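Putative creatinine amidohydrolase (PDB 3LUB) probably hydrolyses carbon-nitrogen bonds in linear amides, as a zinc-binding member of the creatininase superfamily. Local coordinates at residues 52-57 against 239-244. Numbering follows the deposited sequence.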
loop_
_atom_site.group_PDB
_atom_site.type_symbol
_atom_site.label_atom_id
_atom_site.label_comp_id
_atom_site.label_asym_id
_atom_site.label_seq_id
_atom_site.Cartn_x
_atom_site.Cartn_y
_atom_site.Cartn_z
ATOM N N VAL F 52 -12.903 -28.498 14.624
ATOM C CA VAL F 52 -14.327 -28.882 14.809
ATOM C C VAL F 52 -14.454 -29.939 15.921
ATOM O O VAL F 52 -15.297 -29.803 16.829
ATOM C CB VAL F 52 -14.979 -29.341 13.476
ATOM C CG1 VAL F 52 -16.328 -30.076 13.703
ATOM C CG2 VAL F 52 -15.195 -28.154 12.599
ATOM N N GLU F 53 -13.581 -30.943 15.892
ATOM C CA GLU F 53 -13.559 -31.962 16.942
ATOM C C GLU F 53 -13.306 -31.344 18.328
ATOM O O GLU F 53 -13.936 -31.713 19.266
ATOM C CB GLU F 53 -12.489 -33.005 16.669
ATOM C CG GLU F 53 -12.962 -34.351 16.179
ATOM C CD GLU F 53 -12.012 -35.474 16.588
ATOM O OE1 GLU F 53 -12.136 -35.935 17.746
ATOM O OE2 GLU F 53 -11.137 -35.879 15.780
ATOM N N ALA F 54 -12.373 -30.404 18.434
ATOM C CA ALA F 54 -12.079 -29.764 19.719
ATOM C C ALA F 54 -13.221 -28.853 20.154
ATOM O O ALA F 54 -13.497 -28.747 21.358
ATOM C CB ALA F 54 -10.760 -29.007 19.682
ATOM N N ALA F 55 -13.860 -28.181 19.199
ATOM C CA ALA F 55 -15.042 -27.345 19.476
ATOM C C ALA F 55 -16.186 -28.191 20.044
ATOM O O ALA F 55 -16.866 -27.799 20.999
ATOM C CB ALA F 55 -15.515 -26.565 18.154
ATOM N N GLU F 56 -16.398 -29.353 19.447
ATOM C CA GLU F 56 -17.417 -30.279 19.893
ATOM C C GLU F 56 -17.108 -30.782 21.312
ATOM O O GLU F 56 -18.005 -30.873 22.162
ATOM C CB GLU F 56 -17.507 -31.461 18.926
ATOM C CG GLU F 56 -18.216 -31.141 17.614
ATOM C CD GLU F 56 -18.161 -32.284 16.591
ATOM O OE1 GLU F 56 -17.214 -33.129 16.634
ATOM O OE2 GLU F 56 -19.061 -32.331 15.719
ATOM N N LEU F 57 -15.841 -31.099 21.566
ATOM C CA LEU F 57 -15.439 -31.508 22.915
ATOM C C LEU F 57 -15.628 -30.407 23.943
ATOM O O LEU F 57 -16.157 -30.684 25.019
ATOM C CB LEU F 57 -14.001 -31.985 22.941
ATOM C CG LEU F 57 -13.519 -32.619 24.236
ATOM C CD1 LEU F 57 -14.329 -33.872 24.524
ATOM C CD2 LEU F 57 -12.024 -32.894 24.096
ATOM N N LYS F 239 -6.083 -31.042 24.191
ATOM C CA LYS F 239 -5.374 -29.793 24.540
ATOM C C LYS F 239 -6.014 -28.548 23.931
ATOM O O LYS F 239 -6.091 -27.516 24.580
ATOM C CB LYS F 239 -3.913 -29.834 24.112
ATOM C CG LYS F 239 -2.964 -30.465 25.105
ATOM C CD LYS F 239 -1.501 -30.080 24.755
ATOM C CE LYS F 239 -0.492 -31.017 25.421
ATOM N NZ LYS F 239 -0.836 -31.315 26.851
ATOM N N LEU F 240 -6.448 -28.627 22.675
ATOM C CA LEU F 240 -7.088 -27.485 22.024
ATOM C C LEU F 240 -8.419 -27.158 22.708
ATOM O O LEU F 240 -8.695 -26.000 23.018
ATOM C CB LEU F 240 -7.242 -27.725 20.503
ATOM C CG LEU F 240 -5.945 -27.555 19.698
ATOM C CD1 LEU F 240 -6.004 -28.117 18.267
ATOM C CD2 LEU F 240 -5.461 -26.047 19.672
ATOM N N ALA F 241 -9.215 -28.184 22.997
ATOM C CA ALA F 241 -10.448 -28.009 23.749
ATOM C C ALA F 241 -10.205 -27.253 25.064
ATOM O O ALA F 241 -10.946 -26.340 25.416
ATOM C CB ALA F 241 -11.091 -29.381 24.038
ATOM N N GLY F 242 -9.169 -27.662 25.787
ATOM C CA GLY F 242 -8.758 -26.963 26.997
ATOM C C GLY F 242 -8.406 -25.480 26.811
ATOM O O GLY F 242 -8.801 -24.623 27.628
ATOM N N LEU F 243 -7.677 -25.180 25.751
ATOM C CA LEU F 243 -7.360 -23.806 25.392
ATOM C C LEU F 243 -8.593 -23.012 25.029
ATOM O O LEU F 243 -8.732 -21.848 25.442
ATOM C CB LEU F 243 -6.367 -23.768 24.223
ATOM C CG LEU F 243 -6.120 -22.411 23.538
ATOM C CD1 LEU F 243 -5.275 -21.558 24.385
ATOM C CD2 LEU F 243 -5.441 -22.625 22.171
ATOM N N PHE F 244 -9.488 -23.608 24.240
ATOM C CA PHE F 244 -10.766 -22.940 23.937
ATOM C C PHE F 244 -11.498 -22.590 25.242
ATOM O O PHE F 244 -11.976 -21.491 25.408
ATOM C CB PHE F 244 -11.724 -23.802 23.078
ATOM C CG PHE F 244 -11.183 -24.216 21.725
ATOM C CD1 PHE F 244 -9.949 -23.787 21.251
ATOM C CD2 PHE F 244 -11.947 -25.025 20.914
ATOM C CE1 PHE F 244 -9.483 -24.207 20.015
ATOM C CE2 PHE F 244 -11.491 -25.426 19.669
ATOM C CZ PHE F 244 -10.255 -25.022 19.224
#
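Ala54 and Ala241 face each other where helices 42-62 and 226-249 come together, their CA atoms 4.7 Å apart. The short helical segments cross at -58° with their axes 8.2 Å apart at closest approach, a spacing made possible by small side chains on both surfaces.

Methyl groups, packed on one another and on backbone atoms, make up the middle and one flank of the interface. The Ala54 methyl fits between successive residues of the opposite helix, with CB 3.8 Å from Leu240 CB and 3.7 Å from the backbone N of Ala241. In return, Ala241 CB lies 3.7 Å from Ala54 O and is flanked by Leu57, chiefly by its CD2 branch, which approaches Ala241 CB to 3.6 Å.

The aromatic part belongs to Phe244. With CG anti to its carbonyl carbon (chi1 -60°), the ring reaches back along its own helix, one face near the rim over the carbonyl carbon of Leu240, and presents CE2 to the other helix. Ala54 CB lies 3.7 Å from Phe244 CE2, oblique to the ring, while the backbone N of Ala55 lies at the ring edge, near its plane.

Leu240 and Phe244 also pack on strand 113-118 through Leu117 and Leu115, and Phe244 touches Cys66 of strand 66-68, so the contact joins two helices that cover the parallel sheet. No hydrogen bond or salt bridge spans these segments; the association rests on van der Waals packing, with alanine methyls setting the close approach and the Phe244 ring and Leu240 packing toward the sheet.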